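Local coordinates for probable membrane transporter protein MamO (Magnetospirillum magneticum, PDB 5HMA), which promotes magnetite biomineralization by binding transition metals through a repurposed, probably inactive protease domain, and is required for activation of the MamE protease, at residues V101-R106 / D140-W145; L85-A90 / G149-N154; V95-Q100 / Q120-P125. All coordinates share one frame; numbering follows the deposited sequence.

All three contacts belong to the trypsin-like, protease-like part of MamO and gather on its C-terminal sheet. Contacts 1 and 2 have centres about 13 Å apart and share that sheet directly: strands 100-106 and 151-153 are neighbours, joined for example by Val153 N to Phe102 O at 2.8 Å. Contact 3 lies at the surface, its centre about 15 Å from that of contact 1 and about 17 Å from that of contact 2. Its turn leads into strand 100-106, and Gln120 NE2 reaches Asp140 OD2 of contact 1 at 2.9 Å. All three lie away from the nickel site of His71 and His186.

Contact 1: V101-R106 / D140-W145; sequences VFAFGR and DAVYSW
A chi1 of 173° sets CG1 of Val142 opposite its backbone N and leaves CG2 beside that N, where it comes within 4.0 Å of Ala103 CB. Alanine has no side-chain torsion to set, so the backbone alone directs the other two central groups: the CB atoms of Ala103 and Ala141 each point toward the other segment and meet at 3.8 Å. Ala103 CB also rests 3.5 Å from the carbonyl oxygen Ala141 O. At one end of the patch Val101 CG2 approaches Ala141 CB more loosely, at 4.4 Å. Small residues suit this place because strand 101-106 and the irregular segment 140-145 come within 5.5 Å at the CA atoms of Ala103 and Ala141; the bulky Phe102 and Phe104 point to the opposite side of the strand.

Residues outside the pair hold the loop 140-145. Gln147 NE2 binds Ala141 O, while Gln147 OE1 receives the backbone N-H groups of Tyr143 and Ser144. Ala141 O also lies at the edge of the Tyr143 ring, in its plane; Ser144 CB lies above one face, offset toward the rim. In this inactive relative, the loop joining strands 131-139 and 151-153 resembles the stretch that leads to the catalytic serine in active S1C proteases, and it packs on strand 100-106 of the same barrel, the second of the chymotrypsin fold.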
# COMPACT_ATOMS: atom_id res chain seq x y z
N VAL A 101 -8.88 8.93 -8.93
CA VAL A 101 -8.28 7.73 -8.34
C VAL A 101 -8.91 7.43 -6.99
O VAL A 101 -9.66 8.24 -6.45
CB VAL A 101 -6.75 7.88 -8.20
CG1 VAL A 101 -6.11 7.85 -9.58
CG2 VAL A 101 -6.40 9.18 -7.48
N PHE A 102 -8.62 6.26 -6.45
CA PHE A 102 -9.24 5.81 -5.21
C PHE A 102 -8.16 5.22 -4.34
O PHE A 102 -7.39 4.35 -4.77
CB PHE A 102 -10.34 4.78 -5.49
CG PHE A 102 -11.38 5.26 -6.45
CD1 PHE A 102 -11.13 5.28 -7.83
CD2 PHE A 102 -12.61 5.73 -6.00
CE1 PHE A 102 -12.08 5.75 -8.72
CE2 PHE A 102 -13.58 6.18 -6.89
CZ PHE A 102 -13.31 6.20 -8.26
N ALA A 103 -8.08 5.70 -3.10
CA ALA A 103 -7.05 5.24 -2.18
C ALA A 103 -7.70 4.37 -1.11
O ALA A 103 -8.60 4.81 -0.41
CB ALA A 103 -6.33 6.43 -1.56
N PHE A 104 -7.25 3.12 -1.03
CA PHE A 104 -7.84 2.15 -0.11
C PHE A 104 -6.88 1.88 1.05
O PHE A 104 -5.66 1.90 0.86
CB PHE A 104 -8.16 0.83 -0.83
CG PHE A 104 -9.37 0.87 -1.72
CD1 PHE A 104 -9.28 1.41 -3.00
CD2 PHE A 104 -10.58 0.33 -1.31
CE1 PHE A 104 -10.39 1.43 -3.85
CE2 PHE A 104 -11.69 0.34 -2.15
CZ PHE A 104 -11.60 0.90 -3.41
N GLY A 105 -7.42 1.58 2.22
CA GLY A 105 -6.61 1.17 3.36
C GLY A 105 -7.43 0.37 4.36
O GLY A 105 -8.60 0.07 4.10
N ARG A 106 -6.82 0.00 5.49
CA ARG A 106 -7.55 -0.62 6.58
C ARG A 106 -7.12 0.06 7.86
O ARG A 106 -5.94 0.32 8.09
CB ARG A 106 -7.30 -2.15 6.66
CG ARG A 106 -7.63 -2.90 5.37
CD ARG A 106 -8.09 -4.34 5.60
NE ARG A 106 -9.53 -4.44 5.77
CZ ARG A 106 -10.40 -4.73 4.79
NH1 ARG A 106 -9.98 -4.95 3.56
NH2 ARG A 106 -11.69 -4.79 5.06
N ASP A 140 -5.37 14.07 -3.63
CA ASP A 140 -6.10 14.34 -2.40
C ASP A 140 -6.94 13.14 -1.97
O ASP A 140 -7.80 13.27 -1.10
CB ASP A 140 -6.98 15.59 -2.56
CG ASP A 140 -7.67 15.65 -3.92
OD1 ASP A 140 -8.02 14.58 -4.47
OD2 ASP A 140 -7.88 16.76 -4.44
N ALA A 141 -6.70 11.97 -2.56
CA ALA A 141 -7.42 10.75 -2.14
C ALA A 141 -6.84 10.19 -0.85
O ALA A 141 -7.48 9.42 -0.14
CB ALA A 141 -7.38 9.68 -3.23
N VAL A 142 -5.60 10.58 -0.55
CA VAL A 142 -4.93 10.16 0.67
C VAL A 142 -5.14 11.22 1.76
O VAL A 142 -4.62 12.33 1.66
CB VAL A 142 -3.44 9.92 0.40
CG1 VAL A 142 -2.68 9.65 1.70
CG2 VAL A 142 -3.28 8.78 -0.62
N TYR A 143 -5.91 10.87 2.78
CA TYR A 143 -6.28 11.82 3.83
C TYR A 143 -5.82 11.37 5.23
O TYR A 143 -5.84 12.16 6.17
CB TYR A 143 -7.80 12.06 3.83
CG TYR A 143 -8.60 10.88 4.36
CD1 TYR A 143 -8.84 9.75 3.58
CD2 TYR A 143 -9.11 10.89 5.66
CE1 TYR A 143 -9.55 8.67 4.07
CE2 TYR A 143 -9.83 9.82 6.16
CZ TYR A 143 -10.05 8.71 5.37
OH TYR A 143 -10.76 7.64 5.88
N SER A 144 -5.44 10.11 5.37
CA SER A 144 -5.12 9.56 6.69
C SER A 144 -3.81 8.78 6.71
O SER A 144 -3.50 8.06 5.77
CB SER A 144 -6.26 8.64 7.17
OG SER A 144 -5.87 7.88 8.32
N TRP A 145 -3.07 8.91 7.81
CA TRP A 145 -1.87 8.12 8.02
C TRP A 145 -2.13 6.62 7.87
O TRP A 145 -1.25 5.86 7.48
CB TRP A 145 -1.28 8.43 9.41
CG TRP A 145 -2.14 7.98 10.54
CD1 TRP A 145 -3.14 8.68 11.13
CD2 TRP A 145 -2.06 6.72 11.23
NE1 TRP A 145 -3.69 7.95 12.15
CE2 TRP A 145 -3.05 6.74 12.23
CE3 TRP A 145 -1.25 5.59 11.10
CZ2 TRP A 145 -3.25 5.67 13.10
CZ3 TRP A 145 -1.46 4.52 11.96
CH2 TRP A 145 -2.45 4.57 12.94

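Contact 2: L85-A90 / G149-N154; sequences LHFRMA and GGPLVN
Phe87 presses the end of its ring against Pro151 and Val153, two alternate residues on one side of strand 151-153. The contact joins the linker between the two beta barrels of the chymotrypsin fold to a strand of the second barrel. Ring atom CE1 of Phe87 meets Val153 CG1 at 3.6 Å, and CE2 meets Pro151 CG at 3.7 Å. Between them CZ touches both neighbours, 3.8 Å from Pro151 CG and 3.9 Å from Val153 CG1, so the far end of the ring bridges the two residues. Both approach the ring obliquely, and each side chain crosses that of Phe87 at about a right angle. Phenylalanine suits the place because the backbones stand well apart, with 9.4 Å between the CA atoms of Phe87 and Pro151, a span that a long, flat, apolar side chain fills well.

Val153 reaches the ring through CG1, which lies anti to its own carbonyl carbon (chi1 -55°). Further out, Leu159 and Ala26 touch both Phe87 and Pro151, Val5 and Ala8 also touch the Phe87 side chain, and Phe102 and Phe104 back Val153. Replacing Phe87 by an alanine would probably open a gap beside Pro151 CG and Val153 CG1 and remove the apolar contact between this part of the linker and strand 151-153. Gly149-Gly150-Pro151 matches the Gly-Gly-Pro that follows the catalytic serine in active trypsin-like enzymes; Gly149, with phi 89°, has a backbone shape that a side chain would clash with. The Phe87 backbone bonds to that of Ile27 in strand 23-29 and so ties the linker to the first barrel, while His86 ND1 donates to Phe87 O at 2.9 Å from well above the carbonyl plane.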
# COMPACT_ATOMS: atom_id res chain seq x y z
N LEU A 85 -6.92 -13.64 -3.32
CA LEU A 85 -7.30 -12.66 -4.34
C LEU A 85 -6.31 -11.49 -4.26
O LEU A 85 -5.90 -11.08 -3.17
CB LEU A 85 -8.74 -12.18 -4.12
CG LEU A 85 -9.82 -13.23 -4.35
CD1 LEU A 85 -11.22 -12.65 -4.13
CD2 LEU A 85 -9.70 -13.78 -5.76
N HIS A 86 -5.91 -10.95 -5.41
CA HIS A 86 -4.77 -10.03 -5.40
C HIS A 86 -4.86 -9.12 -6.60
O HIS A 86 -5.52 -9.46 -7.58
CB HIS A 86 -3.45 -10.82 -5.47
CG HIS A 86 -3.36 -11.69 -6.69
ND1 HIS A 86 -2.68 -11.30 -7.83
CD2 HIS A 86 -3.91 -12.89 -6.97
CE1 HIS A 86 -2.80 -12.25 -8.75
NE2 HIS A 86 -3.54 -13.22 -8.26
N PHE A 87 -4.17 -7.99 -6.54
CA PHE A 87 -3.98 -7.17 -7.73
C PHE A 87 -3.16 -7.91 -8.79
O PHE A 87 -2.13 -8.50 -8.48
CB PHE A 87 -3.29 -5.85 -7.36
CG PHE A 87 -4.18 -4.92 -6.58
CD1 PHE A 87 -5.19 -4.21 -7.22
CD2 PHE A 87 -4.01 -4.77 -5.20
CE1 PHE A 87 -6.03 -3.35 -6.52
CE2 PHE A 87 -4.85 -3.90 -4.47
CZ PHE A 87 -5.87 -3.20 -5.14
N ARG A 88 -3.62 -7.88 -10.03
CA ARG A 88 -2.84 -8.45 -11.12
C ARG A 88 -1.79 -7.46 -11.60
O ARG A 88 -2.13 -6.38 -12.11
CB ARG A 88 -3.73 -8.85 -12.30
CG ARG A 88 -4.87 -9.79 -11.97
CD ARG A 88 -5.57 -10.19 -13.27
NE ARG A 88 -4.62 -10.79 -14.21
CZ ARG A 88 -4.66 -10.62 -15.53
NH1 ARG A 88 -5.61 -9.86 -16.08
NH2 ARG A 88 -3.76 -11.20 -16.31
N MET A 89 -0.51 -7.82 -11.46
CA MET A 89 0.57 -6.91 -11.85
C MET A 89 0.59 -6.61 -13.35
O MET A 89 1.06 -5.55 -13.77
CB MET A 89 1.92 -7.48 -11.40
CG MET A 89 2.08 -7.54 -9.89
SD MET A 89 1.76 -5.96 -9.08
CE MET A 89 3.15 -5.02 -9.70
N ALA A 90 0.09 -7.53 -14.15
CA ALA A 90 -0.05 -7.29 -15.59
C ALA A 90 -1.04 -6.16 -15.88
O ALA A 90 -0.96 -5.53 -16.93
CB ALA A 90 -0.48 -8.57 -16.30
N GLY A 149 0.87 2.95 2.68
CA GLY A 149 1.20 1.57 2.33
C GLY A 149 0.09 0.86 1.55
O GLY A 149 0.33 -0.19 0.94
N GLY A 150 -1.11 1.43 1.55
CA GLY A 150 -2.22 0.88 0.78
C GLY A 150 -2.21 1.28 -0.70
O GLY A 150 -1.44 2.15 -1.13
N PRO A 151 -3.08 0.64 -1.49
CA PRO A 151 -3.08 0.89 -2.94
C PRO A 151 -3.87 2.12 -3.39
O PRO A 151 -4.91 2.46 -2.81
CB PRO A 151 -3.74 -0.38 -3.50
CG PRO A 151 -4.72 -0.76 -2.43
CD PRO A 151 -3.97 -0.48 -1.13
N LEU A 152 -3.34 2.80 -4.41
CA LEU A 152 -4.12 3.71 -5.24
C LEU A 152 -4.63 2.94 -6.45
O LEU A 152 -3.87 2.18 -7.06
CB LEU A 152 -3.27 4.90 -5.68
CG LEU A 152 -4.08 6.09 -6.21
CD1 LEU A 152 -4.83 6.75 -5.04
CD2 LEU A 152 -3.18 7.09 -6.92
N VAL A 153 -5.90 3.11 -6.81
CA VAL A 153 -6.42 2.42 -8.00
C VAL A 153 -7.14 3.39 -8.87
O VAL A 153 -7.58 4.45 -8.41
CB VAL A 153 -7.36 1.24 -7.65
CG1 VAL A 153 -6.67 0.23 -6.71
CG2 VAL A 153 -8.68 1.74 -7.08
N ASN A 154 -7.28 3.04 -10.15
CA ASN A 154 -8.08 3.84 -11.05
C ASN A 154 -9.52 3.35 -10.94
O ASN A 154 -9.84 2.48 -10.11
CB ASN A 154 -7.54 3.80 -12.49
CG ASN A 154 -7.56 2.40 -13.13
OD1 ASN A 154 -8.21 1.48 -12.65
ND2 ASN A 154 -6.85 2.26 -14.26

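Contact 3: V95-Q100 / Q120-P125; sequences VVPGQQ and QSADAP
One face of the flat Ser121-Ala122 peptide receives the pyrrolidine ring of Pro97, whose CG stands 4.5 Å from Ser121 C. The neighbouring ring atom CD meets the methyl of Ala122, with Pro97 CD to Ala122 CB at 4.1 Å; this is a loose contact at the surface, with Pro97 exposed. Another flat group, the Gln99 amide, serves its own segment: OE1 accepts from Val96 N at 3.2 Å, and this donor is tilted 25° from the plane of the amide carbonyl. An extended side chain, with CG anti to the backbone N (chi1 171°) and chi2 also near trans, lets Gln99 reach that far.

Residues Val96 to Gln99 form a type II beta turn, closed by Gln99 N to Val96 O at 3.1 Å. Proline fits its second position because the ring already holds phi near the required value, and Gly98 fits the third because a side chain at phi 106° would jam against the preceding carbonyl. The turn delivers the chain into strand 100-106 of the second barrel, and the backbones of Gly98 and Gln99 bond to Val119 of strand 112-121.

In the segment 120-125 the chain turns a corner at Ala122 and Asp123, between strands 112-121 and 124-128. Ser121 OG accepts from Asp123 N at 3.2 Å, an ST turn, while Gln120 and Ser121 both face Arg138 in a classic beta bulge. The Ala122 side chain points toward Pro97 and also touches Leu137.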
# COMPACT_ATOMS: atom_id res chain seq x y z
N VAL A 95 -1.47 6.80 -14.40
CA VAL A 95 -2.54 7.80 -14.34
C VAL A 95 -1.96 9.16 -14.68
O VAL A 95 -0.74 9.34 -14.59
CB VAL A 95 -3.22 7.83 -12.97
CG1 VAL A 95 -4.00 6.53 -12.72
CG2 VAL A 95 -2.19 8.12 -11.86
N VAL A 96 -2.82 10.09 -15.08
CA VAL A 96 -2.41 11.46 -15.41
C VAL A 96 -3.06 12.46 -14.45
O VAL A 96 -4.08 12.16 -13.84
CB VAL A 96 -2.77 11.80 -16.87
CG1 VAL A 96 -1.83 11.09 -17.83
CG2 VAL A 96 -4.23 11.46 -17.15
N PRO A 97 -2.48 13.67 -14.32
CA PRO A 97 -3.16 14.72 -13.55
C PRO A 97 -4.62 14.95 -13.99
O PRO A 97 -4.89 15.14 -15.17
CB PRO A 97 -2.32 15.97 -13.86
CG PRO A 97 -0.97 15.43 -14.15
CD PRO A 97 -1.21 14.15 -14.89
N GLY A 98 -5.54 14.92 -13.03
CA GLY A 98 -6.93 15.22 -13.33
C GLY A 98 -7.76 13.95 -13.31
O GLY A 98 -8.98 14.00 -13.26
N GLN A 99 -7.08 12.82 -13.34
CA GLN A 99 -7.75 11.54 -13.39
C GLN A 99 -8.24 11.17 -12.01
O GLN A 99 -7.54 11.35 -11.01
CB GLN A 99 -6.82 10.47 -13.96
CG GLN A 99 -7.35 9.05 -13.86
CD GLN A 99 -6.61 8.10 -14.77
OE1 GLN A 99 -5.60 8.46 -15.39
NE2 GLN A 99 -7.11 6.87 -14.87
N GLN A 100 -9.46 10.65 -11.93
CA GLN A 100 -9.99 10.21 -10.65
C GLN A 100 -9.29 8.95 -10.19
O GLN A 100 -9.13 8.00 -10.97
CB GLN A 100 -11.49 9.97 -10.78
CG GLN A 100 -12.21 9.82 -9.47
CD GLN A 100 -13.70 9.62 -9.67
OE1 GLN A 100 -14.48 9.65 -8.72
NE2 GLN A 100 -14.09 9.39 -10.92
N GLN A 120 -3.13 15.15 -8.75
CA GLN A 120 -2.90 16.59 -8.77
C GLN A 120 -1.53 16.94 -9.34
O GLN A 120 -1.28 18.08 -9.73
CB GLN A 120 -3.05 17.19 -7.36
CG GLN A 120 -4.45 17.03 -6.74
CD GLN A 120 -5.50 17.98 -7.34
OE1 GLN A 120 -5.25 18.70 -8.31
NE2 GLN A 120 -6.69 17.96 -6.75
N SER A 121 -0.66 15.94 -9.39
CA SER A 121 0.67 16.10 -9.97
C SER A 121 1.18 14.71 -10.28
O SER A 121 0.81 13.75 -9.60
CB SER A 121 1.63 16.82 -9.01
OG SER A 121 2.97 16.64 -9.41
N ALA A 122 2.02 14.58 -11.30
CA ALA A 122 2.56 13.26 -11.64
C ALA A 122 4.07 13.20 -11.44
O ALA A 122 4.72 12.21 -11.77
CB ALA A 122 2.20 12.89 -13.07
N ASP A 123 4.63 14.27 -10.87
CA ASP A 123 6.07 14.36 -10.66
C ASP A 123 6.36 15.25 -9.44
O ASP A 123 6.54 16.46 -9.55
CB ASP A 123 6.76 14.90 -11.91
CG ASP A 123 8.23 14.51 -11.98
OD1 ASP A 123 8.76 14.01 -10.97
OD2 ASP A 123 8.85 14.70 -13.05
N ALA A 124 6.38 14.63 -8.27
CA ALA A 124 6.62 15.37 -7.04
C ALA A 124 7.65 14.65 -6.18
O ALA A 124 7.65 13.42 -6.11
CB ALA A 124 5.32 15.57 -6.26
N PRO A 125 8.53 15.43 -5.52
CA PRO A 125 9.51 14.90 -4.57
C PRO A 125 8.94 14.71 -3.16
O PRO A 125 7.98 15.39 -2.80
CB PRO A 125 10.60 15.97 -4.56
CG PRO A 125 9.87 17.23 -4.84
CD PRO A 125 8.73 16.86 -5.78